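Local coordinates for HMG box-containing protein 1 (Homo sapiens, PDB 3QVE) that represses transcription by binding the promoters of target genes, regulates the cell cycle and the Wnt pathway, and is represented here by its AXH domain, at residues S6-H10 and V31-A35; T16-K22 and D86-E92; F99-K104 and D129-P133. All coordinates share one frame; numbering follows the deposited sequence.

Interaction 1: residues S6-H10 and V31-A35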
loop_
_atom_site.group_PDB
_atom_site.type_symbol
_atom_site.label_atom_id
_atom_site.label_comp_id
_atom_site.label_asym_id
_atom_site.label_seq_id
_atom_site.Cartn_x
_atom_site.Cartn_y
_atom_site.Cartn_z
ATOM N N SER A 6 12.377 1.332 2.376
ATOM C CA SER A 6 12.492 1.939 1.059
ATOM C C SER A 6 11.229 1.670 0.246
ATOM O O SER A 6 10.915 0.543 -0.102
ATOM C CB SER A 6 13.719 1.404 0.332
ATOM O OG SER A 6 13.920 2.106 -0.874
ATOM N N THR A 7 10.503 2.725 -0.049
ATOM C CA THR A 7 9.260 2.640 -0.785
ATOM C C THR A 7 9.498 2.986 -2.239
ATOM O O THR A 7 10.405 3.748 -2.551
ATOM C CB THR A 7 8.243 3.599 -0.194
ATOM O OG1 THR A 7 8.840 4.895 -0.088
ATOM C CG2 THR A 7 7.812 3.127 1.200
ATOM N N VAL A 8 8.689 2.427 -3.127
ATOM C CA VAL A 8 8.806 2.729 -4.552
ATOM C C VAL A 8 7.865 3.863 -4.951
ATOM O O VAL A 8 8.252 4.771 -5.654
ATOM C CB VAL A 8 8.495 1.474 -5.399
ATOM C CG1 VAL A 8 8.554 1.828 -6.933
ATOM C CG2 VAL A 8 9.514 0.408 -5.083
ATOM N N TRP A 9 6.621 3.793 -4.511
ATOM C CA TRP A 9 5.603 4.798 -4.826
ATOM C C TRP A 9 4.585 4.791 -3.684
ATOM O O TRP A 9 4.140 3.713 -3.263
ATOM C CB TRP A 9 4.881 4.488 -6.158
ATOM C CG TRP A 9 3.769 5.416 -6.348
ATOM C CD1 TRP A 9 3.865 6.739 -6.765
ATOM C CD2 TRP A 9 2.377 5.186 -6.070
ATOM N NE1 TRP A 9 2.630 7.307 -6.766
ATOM C CE2 TRP A 9 1.702 6.401 -6.327
ATOM C CE3 TRP A 9 1.642 4.082 -5.648
ATOM C CZ2 TRP A 9 0.332 6.528 -6.204
ATOM C CZ3 TRP A 9 0.255 4.213 -5.507
ATOM C CH2 TRP A 9 -0.376 5.424 -5.783
ATOM N N HIS A 10 4.246 5.972 -3.173
ATOM C CA HIS A 10 3.372 6.109 -2.004
ATOM C C HIS A 10 4.001 5.275 -0.879
ATOM O O HIS A 10 5.215 5.309 -0.731
ATOM C CB HIS A 10 1.949 5.677 -2.334
ATOM C CG HIS A 10 0.907 6.134 -1.363
ATOM N ND1 HIS A 10 0.673 5.518 -0.141
ATOM C CD2 HIS A 10 -0.006 7.133 -1.461
ATOM C CE1 HIS A 10 -0.329 6.125 0.459
ATOM N NE2 HIS A 10 -0.762 7.100 -0.322
ATOM N N VAL A 31 4.730 -1.885 -9.485
ATOM C CA VAL A 31 4.954 -0.590 -8.879
ATOM C C VAL A 31 6.197 0.128 -9.427
ATOM O O VAL A 31 6.165 1.367 -9.606
ATOM C CB VAL A 31 4.963 -0.686 -7.362
ATOM C CG1 VAL A 31 6.242 -1.397 -6.846
ATOM C CG2 VAL A 31 4.774 0.684 -6.724
ATOM N N GLU A 32 7.266 -0.604 -9.714
ATOM C CA GLU A 32 8.442 0.040 -10.255
ATOM C C GLU A 32 8.216 0.504 -11.711
ATOM O O GLU A 32 8.700 1.576 -12.119
ATOM C CB GLU A 32 9.649 -0.862 -10.203
ATOM C CG GLU A 32 10.291 -1.026 -8.828
ATOM C CD GLU A 32 11.371 -2.076 -8.892
ATOM O OE1 GLU A 32 12.489 -1.713 -9.313
ATOM O OE2 GLU A 32 11.095 -3.258 -8.559
ATOM N N ASP A 33 7.499 -0.307 -12.486
ATOM C CA ASP A 33 7.167 0.061 -13.885
ATOM C C ASP A 33 6.276 1.312 -13.845
ATOM O O ASP A 33 6.499 2.274 -14.569
ATOM C CB ASP A 33 6.466 -1.101 -14.585
ATOM C CG ASP A 33 7.406 -2.274 -14.904
ATOM O OD1 ASP A 33 8.618 -2.171 -14.636
ATOM O OD2 ASP A 33 6.930 -3.306 -15.429
ATOM N N PHE A 34 5.310 1.329 -12.937
ATOM C CA PHE A 34 4.445 2.492 -12.743
ATOM C C PHE A 34 5.220 3.740 -12.347
ATOM O O PHE A 34 5.039 4.799 -12.937
ATOM C CB PHE A 34 3.366 2.179 -11.693
ATOM C CG PHE A 34 2.516 3.365 -11.324
ATOM C CD1 PHE A 34 1.481 3.763 -12.140
ATOM C CD2 PHE A 34 2.782 4.099 -10.178
ATOM C CE1 PHE A 34 0.675 4.867 -11.806
ATOM C CE2 PHE A 34 2.007 5.195 -9.835
ATOM C CZ PHE A 34 0.944 5.575 -10.650
ATOM N N ALA A 35 6.101 3.618 -11.358
ATOM C CA ALA A 35 6.812 4.770 -10.826
ATOM C C ALA A 35 7.746 5.326 -11.918
ATOM O O ALA A 35 7.958 6.536 -11.989
ATOM C CB ALA A 35 7.607 4.390 -9.566
#
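Phe34 drives the edge of its ring into one face of the Trp9 indole, a T-shaped (edge-to-face) pair with the planes at 77° and the centroids of the Trp9 five-membered ring and the Phe34 ring 5.0 Å apart. The touching atom is Phe34 CE2, centred over the pyrrole half of the indole and 3.7 Å from Trp9 CE2. His10 CB rests on the opposite indole face, nearer the rim, which leaves Trp9 held from two sides. Trp9 and Phe34 both turn CG away from their own backbone N (chi1 173° and 174°), and this carries the two rings out from loop and helix to meet. Nearer the backbone, Trp9 CB packs on Val31 CG2 at 3.8 Å.

Val8 fits against the first helical turn. Its CG1 methyl comes to 3.6 Å from Val31 O, a carbonyl already engaged by Ala35 N within the helix, and is flanked by Ala35 CB at 3.8 Å and by the CA of Glu32. Val8 CB meets Val31 CG1 at 3.9 Å. The aliphatic part of Glu32 continues this apolar surface, its CG 3.8 Å from Val8 CG1, while its carboxylate turns to a salt bridge with Lys14.

In the second shell, Leu18 of strand 17-20 touches Trp9, Val31 and Phe34 alike, Tyr54 adjoins Trp9, and the Phe34 ring meets that of Phe20. Asp30 OD2 accepts a hydrogen bond from Asp33 N and helps fix the start of the helix.

With side-chain packing and an aromatic pair, and without polar bonds, between the two segments, the arrangement is that of a short helix packed beside a beta sheet and flanked on one side by the loop before strand 17-20, which lays Val8 and Trp9 against it, inside the AXH domain.

Interaction 2: residues T16-K22 and D86-E92. With EDO (1,2-ethanediol), chain H; EDO (1,2-ethanediol), chain F.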
loop_
_atom_site.group_PDB
_atom_site.type_symbol
_atom_site.label_atom_id
_atom_site.label_comp_id
_atom_site.label_asym_id
_atom_site.label_seq_id
_atom_site.Cartn_x
_atom_site.Cartn_y
_atom_site.Cartn_z
ATOM N N THR A 16 5.205 -4.835 -5.143
ATOM C CA THR A 16 3.781 -4.482 -5.162
ATOM C C THR A 16 3.311 -4.272 -6.601
ATOM O O THR A 16 4.057 -3.760 -7.446
ATOM C CB THR A 16 3.497 -3.201 -4.309
ATOM O OG1 THR A 16 4.018 -3.380 -2.977
ATOM C CG2 THR A 16 1.985 -2.906 -4.219
ATOM N N ARG A 17 2.060 -4.661 -6.858
ATOM C CA ARG A 17 1.397 -4.468 -8.144
ATOM C C ARG A 17 0.168 -3.619 -7.874
ATOM O O ARG A 17 -0.526 -3.811 -6.856
ATOM C CB ARG A 17 1.017 -5.838 -8.786
ATOM C CG ARG A 17 2.227 -6.722 -9.063
ATOM C CD ARG A 17 1.934 -8.068 -9.728
ATOM N NE ARG A 17 1.328 -7.884 -11.037
ATOM C CZ ARG A 17 1.969 -7.402 -12.096
ATOM N NH1 ARG A 17 3.241 -7.021 -12.012
ATOM N NH2 ARG A 17 1.328 -7.300 -13.243
ATOM N N LEU A 18 -0.098 -2.692 -8.792
ATOM C CA LEU A 18 -1.135 -1.682 -8.637
ATOM C C LEU A 18 -2.218 -1.859 -9.694
ATOM O O LEU A 18 -1.922 -2.176 -10.844
ATOM C CB LEU A 18 -0.541 -0.304 -8.874
ATOM C CG LEU A 18 0.631 0.046 -7.950
ATOM C CD1 LEU A 18 1.101 1.430 -8.326
ATOM C CD2 LEU A 18 0.253 -0.090 -6.443
ATOM N N CYS A 19 -3.464 -1.606 -9.314
ATOM C CA CYS A 19 -4.572 -1.594 -10.271
ATOM C C CYS A 19 -5.530 -0.476 -9.912
ATOM O O CYS A 19 -6.350 -0.605 -9.033
ATOM C CB CYS A 19 -5.264 -2.947 -10.287
ATOM S SG CYS A 19 -6.522 -3.022 -11.629
ATOM N N PHE A 20 -5.374 0.661 -10.592
ATOM C CA PHE A 20 -6.202 1.818 -10.379
ATOM C C PHE A 20 -7.579 1.575 -10.994
ATOM O O PHE A 20 -7.690 1.076 -12.108
ATOM C CB PHE A 20 -5.552 3.045 -11.019
ATOM C CG PHE A 20 -4.368 3.534 -10.285
ATOM C CD1 PHE A 20 -4.530 4.438 -9.239
ATOM C CD2 PHE A 20 -3.099 3.074 -10.577
ATOM C CE1 PHE A 20 -3.452 4.883 -8.529
ATOM C CE2 PHE A 20 -2.018 3.516 -9.860
ATOM C CZ PHE A 20 -2.188 4.438 -8.844
ATOM N N HIS A 21 -8.633 1.871 -10.257
ATOM C CA HIS A 21 -9.970 1.632 -10.785
ATOM C C HIS A 21 -10.387 2.722 -11.783
ATOM O O HIS A 21 -11.239 2.486 -12.622
ATOM C CB HIS A 21 -11.002 1.559 -9.643
ATOM C CG HIS A 21 -10.860 0.364 -8.749
ATOM N ND1 HIS A 21 -11.937 -0.197 -8.094
ATOM C CD2 HIS A 21 -9.771 -0.359 -8.375
ATOM C CE1 HIS A 21 -11.523 -1.229 -7.375
ATOM N NE2 HIS A 21 -10.214 -1.350 -7.531
ATOM N N LYS A 22 -9.814 3.924 -11.682
ATOM C CA LYS A 22 -10.142 5.003 -12.609
ATOM C C LYS A 22 -8.896 5.458 -13.320
ATOM O O LYS A 22 -7.782 5.131 -12.924
ATOM C CB LYS A 22 -10.771 6.204 -11.898
ATOM C CG LYS A 22 -12.113 5.884 -11.206
ATOM C CD LYS A 22 -13.337 6.235 -11.987
ATOM C CE LYS A 22 -14.618 5.870 -11.210
ATOM N NZ LYS A 22 -14.828 6.797 -10.047
ATOM N N ASP A 86 -10.827 10.462 -8.070
ATOM C CA ASP A 86 -9.543 9.750 -8.139
ATOM C C ASP A 86 -9.706 8.226 -8.269
ATOM O O ASP A 86 -8.860 7.548 -8.892
ATOM C CB ASP A 86 -8.689 10.081 -6.903
ATOM C CG ASP A 86 -8.125 11.484 -6.972
ATOM O OD1 ASP A 86 -8.342 12.123 -7.991
ATOM O OD2 ASP A 86 -7.479 11.947 -6.034
ATOM N N GLY A 87 -10.789 7.706 -7.697
ATOM C CA GLY A 87 -11.114 6.292 -7.774
ATOM C C GLY A 87 -10.356 5.443 -6.764
ATOM O O GLY A 87 -9.329 5.874 -6.183
ATOM N N LEU A 88 -10.868 4.229 -6.566
ATOM C CA LEU A 88 -10.230 3.245 -5.694
ATOM C C LEU A 88 -8.950 2.705 -6.301
ATOM O O LEU A 88 -8.680 2.848 -7.517
ATOM C CB LEU A 88 -11.205 2.114 -5.401
ATOM C CG LEU A 88 -12.566 2.547 -4.806
ATOM C CD1 LEU A 88 -13.430 1.312 -4.500
ATOM C CD2 LEU A 88 -12.393 3.439 -3.561
ATOM N N LEU A 89 -8.151 2.080 -5.451
ATOM C CA LEU A 89 -6.917 1.389 -5.875
ATOM C C LEU A 89 -6.918 0.017 -5.284
ATOM O O LEU A 89 -7.101 -0.101 -4.068
ATOM C CB LEU A 89 -5.689 2.121 -5.335
ATOM C CG LEU A 89 -4.294 1.474 -5.475
ATOM C CD1 LEU A 89 -3.912 1.304 -6.914
ATOM C CD2 LEU A 89 -3.249 2.301 -4.736
ATOM N N THR A 90 -6.673 -1.004 -6.106
ATOM C CA THR A 90 -6.448 -2.360 -5.600
ATOM C C THR A 90 -4.972 -2.674 -5.810
ATOM O O THR A 90 -4.395 -2.306 -6.833
ATOM C CB THR A 90 -7.355 -3.395 -6.300
ATOM O OG1 THR A 90 -8.716 -3.001 -6.061
ATOM C CG2 THR A 90 -7.146 -4.828 -5.721
ATOM N N VAL A 91 -4.351 -3.314 -4.823
ATOM C CA VAL A 91 -2.956 -3.679 -4.915
ATOM C C VAL A 91 -2.799 -5.143 -4.584
ATOM O O VAL A 91 -3.638 -5.730 -3.889
ATOM C CB VAL A 91 -2.025 -2.842 -3.951
ATOM C CG1 VAL A 91 -2.281 -1.349 -4.093
ATOM C CG2 VAL A 91 -2.175 -3.267 -2.534
ATOM N N GLU A 92 -1.725 -5.730 -5.099
ATOM C CA GLU A 92 -1.226 -7.012 -4.634
ATOM C C GLU A 92 0.076 -6.743 -3.908
ATOM O O GLU A 92 0.931 -6.047 -4.439
ATOM C CB GLU A 92 -0.962 -7.924 -5.807
ATOM C CG GLU A 92 -0.564 -9.329 -5.455
ATOM C CD GLU A 92 0.201 -9.994 -6.575
ATOM O OE1 GLU A 92 -0.463 -10.727 -7.345
ATOM O OE2 GLU A 92 1.445 -9.787 -6.688
HETATM C C1 EDO H . -7.115 8.396 -11.748
HETATM O O1 EDO H . -6.779 8.867 -10.431
HETATM C C2 EDO H . -8.367 9.093 -12.307
HETATM O O2 EDO H . -8.096 10.432 -12.739
HETATM C C1 EDO F . -2.526 -9.417 -10.120
HETATM O O1 EDO F . -1.355 -9.123 -10.894
HETATM C C2 EDO F . -3.183 -10.718 -10.575
HETATM O O2 EDO F . -4.536 -10.707 -10.110
HETATM O O HOH W 1 -8.298 4.880 -9.409
#
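Arg17 and Glu92 form a hydrogen-bonded pair, Arg17 N giving to Glu92 O (3.0 Å) and Glu92 N to Arg17 O. Cys19 and Thr90 repeat the pattern; four backbone bonds thus join the antiparallel strands, and His21 N adds a fifth to Leu88 O just past their ends. One water there accepts from Lys22 N and donates to both Asp86 O and Leu88 O. Lys22 CG passes 3.6 Å from Gly87 CA, on the side where a beta carbon would stand and collide with it.

Among side-chain polar contacts, His21 NE2 and Thr90 OG1 lie 2.7 Å apart in a nearly straight bond (166°) at the edge of the imidazole; Thr90 OG1 is also bonded to Thr78. Arg17 and Glu92 run side by side without a salt bridge, Arg17 NE standing 4.7 Å from Glu92 OE2 and donating instead to O1 of an ethanediol, probably from the crystallisation liquor.

The apolar contacts include two CH-pi approaches. Leu89, its CG opposite the backbone N (chi1 171°), brings CD1 3.8 Å above the Phe20 ring centroid, only 5° off the normal, and Leu88 CB covers one face of the His21 ring. Leu18 CD2 meets Val91 CG1 at 3.7 Å.

The chemistry implies a two-sided sheet: Leu18, Phe20, Leu89 and Val91 face the buried interior, whereas Arg17, Cys19, Thr90 and Glu92 form a partly exposed, largely polar side.

Interaction 3: residues F99-K104 and D129-P133. With EDO (1,2-ethanediol), chain O.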
loop_
_atom_site.group_PDB
_atom_site.type_symbol
_atom_site.label_atom_id
_atom_site.label_comp_id
_atom_site.label_asym_id
_atom_site.label_seq_id
_atom_site.Cartn_x
_atom_site.Cartn_y
_atom_site.Cartn_z
ATOM N N PHE A 99 2.427 -1.109 7.056
ATOM C CA PHE A 99 1.637 0.083 6.761
ATOM C C PHE A 99 1.733 0.980 7.975
ATOM O O PHE A 99 1.711 0.477 9.097
ATOM C CB PHE A 99 0.189 -0.274 6.485
ATOM C CG PHE A 99 0.019 -1.117 5.276
ATOM C CD1 PHE A 99 0.039 -0.536 4.003
ATOM C CD2 PHE A 99 -0.029 -2.507 5.395
ATOM C CE1 PHE A 99 -0.095 -1.303 2.866
ATOM C CE2 PHE A 99 -0.140 -3.274 4.274
ATOM C CZ PHE A 99 -0.175 -2.669 2.994
ATOM N N TYR A 100 1.845 2.278 7.739
ATOM C CA TYR A 100 1.920 3.239 8.812
ATOM C C TYR A 100 0.547 3.849 8.933
ATOM O O TYR A 100 0.151 4.652 8.084
ATOM C CB TYR A 100 3.024 4.268 8.597
ATOM C CG TYR A 100 3.290 5.024 9.903
ATOM C CD1 TYR A 100 4.163 4.529 10.866
ATOM C CD2 TYR A 100 2.600 6.189 10.191
ATOM C CE1 TYR A 100 4.374 5.211 12.102
ATOM C CE2 TYR A 100 2.796 6.871 11.391
ATOM C CZ TYR A 100 3.678 6.384 12.335
ATOM O OH TYR A 100 3.850 7.091 13.492
ATOM N N VAL A 101 -0.193 3.427 9.961
ATOM C CA VAL A 101 -1.603 3.746 10.078
ATOM C C VAL A 101 -1.774 4.992 10.917
ATOM O O VAL A 101 -1.221 5.067 11.997
ATOM C CB VAL A 101 -2.377 2.578 10.665
ATOM C CG1 VAL A 101 -3.833 2.971 10.898
ATOM C CG2 VAL A 101 -2.217 1.359 9.713
ATOM N N LYS A 102 -2.522 5.962 10.394
ATOM C CA LYS A 102 -2.836 7.209 11.109
ATOM C C LYS A 102 -3.456 6.904 12.464
ATOM O O LYS A 102 -4.367 6.095 12.548
ATOM C CB LYS A 102 -3.813 8.051 10.297
ATOM C CG LYS A 102 -3.883 9.530 10.654
ATOM C CD LYS A 102 -4.921 10.229 9.786
ATOM C CE LYS A 102 -4.680 11.735 9.716
ATOM N NZ LYS A 102 -4.604 12.337 11.066
ATOM N N ASN A 103 -2.948 7.556 13.517
ATOM C CA ASN A 103 -3.406 7.335 14.914
ATOM C C ASN A 103 -3.151 5.943 15.478
ATOM O O ASN A 103 -3.720 5.582 16.492
ATOM C CB ASN A 103 -4.891 7.706 15.115
ATOM C CG ASN A 103 -5.205 9.064 14.564
ATOM O OD1 ASN A 103 -6.217 9.241 13.888
ATOM N ND2 ASN A 103 -4.311 10.024 14.793
ATOM N N LYS A 104 -2.286 5.165 14.845
ATOM C CA LYS A 104 -1.985 3.817 15.335
ATOM C C LYS A 104 -0.511 3.426 15.125
ATOM O O LYS A 104 0.074 2.823 15.968
ATOM C CB LYS A 104 -2.928 2.814 14.684
ATOM C CG LYS A 104 -2.586 1.363 15.027
ATOM C CD LYS A 104 -3.794 0.415 14.907
ATOM C CE LYS A 104 -3.966 -0.165 13.516
ATOM N NZ LYS A 104 -4.955 -1.329 13.441
ATOM N N ASP A 129 -8.449 1.310 8.607
ATOM C CA ASP A 129 -7.155 1.950 8.818
ATOM C C ASP A 129 -6.770 2.845 7.635
ATOM O O ASP A 129 -6.893 2.462 6.471
ATOM C CB ASP A 129 -6.062 0.892 9.077
ATOM C CG ASP A 129 -6.200 0.213 10.478
ATOM O OD1 ASP A 129 -7.045 0.637 11.293
ATOM O OD2 ASP A 129 -5.459 -0.743 10.758
ATOM N N VAL A 130 -6.275 4.036 7.957
ATOM C CA VAL A 130 -5.803 4.959 6.951
ATOM C C VAL A 130 -4.294 4.830 6.887
ATOM O O VAL A 130 -3.557 5.176 7.838
ATOM C CB VAL A 130 -6.262 6.398 7.240
ATOM C CG1 VAL A 130 -5.586 7.394 6.247
ATOM C CG2 VAL A 130 -7.812 6.484 7.220
ATOM N N CYS A 131 -3.837 4.327 5.749
ATOM C CA CYS A 131 -2.442 4.024 5.533
ATOM C C CYS A 131 -1.764 5.259 4.894
ATOM O O CYS A 131 -2.119 5.686 3.788
ATOM C CB CYS A 131 -2.345 2.796 4.649
ATOM S SG CYS A 131 -3.074 1.353 5.454
ATOM N N LEU A 132 -0.754 5.799 5.578
ATOM C CA LEU A 132 -0.146 7.054 5.189
ATOM C C LEU A 132 1.089 6.823 4.322
ATOM O O LEU A 132 1.793 5.843 4.504
ATOM C CB LEU A 132 0.262 7.855 6.427
ATOM C CG LEU A 132 -0.823 8.235 7.420
ATOM C CD1 LEU A 132 -0.193 9.046 8.614
ATOM C CD2 LEU A 132 -1.933 9.025 6.709
ATOM N N PRO A 133 1.324 7.727 3.356
ATOM C CA PRO A 133 2.544 7.751 2.597
ATOM C C PRO A 133 3.692 8.386 3.366
ATOM O O PRO A 133 3.447 9.185 4.238
ATOM C CB PRO A 133 2.175 8.632 1.409
ATOM C CG PRO A 133 1.200 9.603 1.927
ATOM C CD PRO A 133 0.401 8.814 2.949
HETATM C C1 EDO O . 0.551 8.371 13.572
HETATM O O1 EDO O . -0.599 9.165 13.233
HETATM C C2 EDO O . 0.905 8.425 15.052
HETATM O O2 EDO O . 0.707 7.137 15.633
HETATM O O HOH W 2 1.350 3.190 5.136
HETATM O O HOH W 3 -6.320 5.212 10.653
HETATM O O HOH W 4 -7.337 -0.467 14.349
#
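Lys104 reaches Asp129 by a bend at chi3 (88°) in an otherwise extended chain, while Asp129 sets its CG opposite its own carbonyl carbon (chi1 -71°); the two side chains then cross at about a right angle. Lys104 NZ meets Asp129 OD2 at 2.8 Å on the syn side, 20° out of the carboxylate plane, forming a salt bridge. Each end has a second partner: NZ also donates to Glu124 O, and OD2 accepts from His126 N. A water joins NZ to the other carboxylate oxygen, OD1. Asp129 CB, in turn, packs on Val101 CG1 at 3.6 Å. An alanine here is likely to leave the Lys104 ammonium without its counter-charge and the backbone N of His126 without its acceptor.

Val101 and Cys131 form a single backbone bridge, flanked by the bonds from Lys102 N to Val130 O (2.9 Å) and from Leu132 N to Tyr100 O (2.9 Å). Just beyond, waters take over: one links Tyr100 N with Leu132 O, another Lys102 O with Val130 N. Cys131 SG lies 3.8 Å from Phe99 CB and oblique to the phenyl ring, a sulfur-aromatic contact. Leu132 CD1 comes up to the Tyr100 ring edge, 4.3 Å from CD2 of that ring. The bond from Lys104 N to Val101 O (3.0 Å) closes a type II beta turn with Asn103 at its left-handed corner.

Strand 98-101 belongs to the three-stranded sheet, where Phe99 bonds to Ser107 of strand 105-108. Strand 130-131 borders the six-stranded sheet, with Cys131 bonded to Leu59 and Asp129 to Leu61, so the bridge joins the margins of the two sheets, with Phe79 of strand 72-80 touching both Phe99 and Cys131.

Overall arrangement
Interactions 1 and 2 share one hydrophobic core: Phe34 and Trp9 pack on Phe20, and Val31 N probably bonds to Thr16 O, tying the start of the helix to the residue just before strand 17-20. Interaction 3 lies on the other side of the chain's centre, about 17 Å from interaction 2 between centres, and meets interaction 1 where His10 touches Pro133. All three are partly buried: interaction 1 leaves Val8 and Trp9 partly exposed, interaction 2 runs out to exposed His21 and Lys22, and interaction 3 puts its salt bridge at a partly exposed end. Packing dominates interaction 1, regular bonding within one sheet interaction 2, and a short, water-extended bridge between two sheets interaction 3.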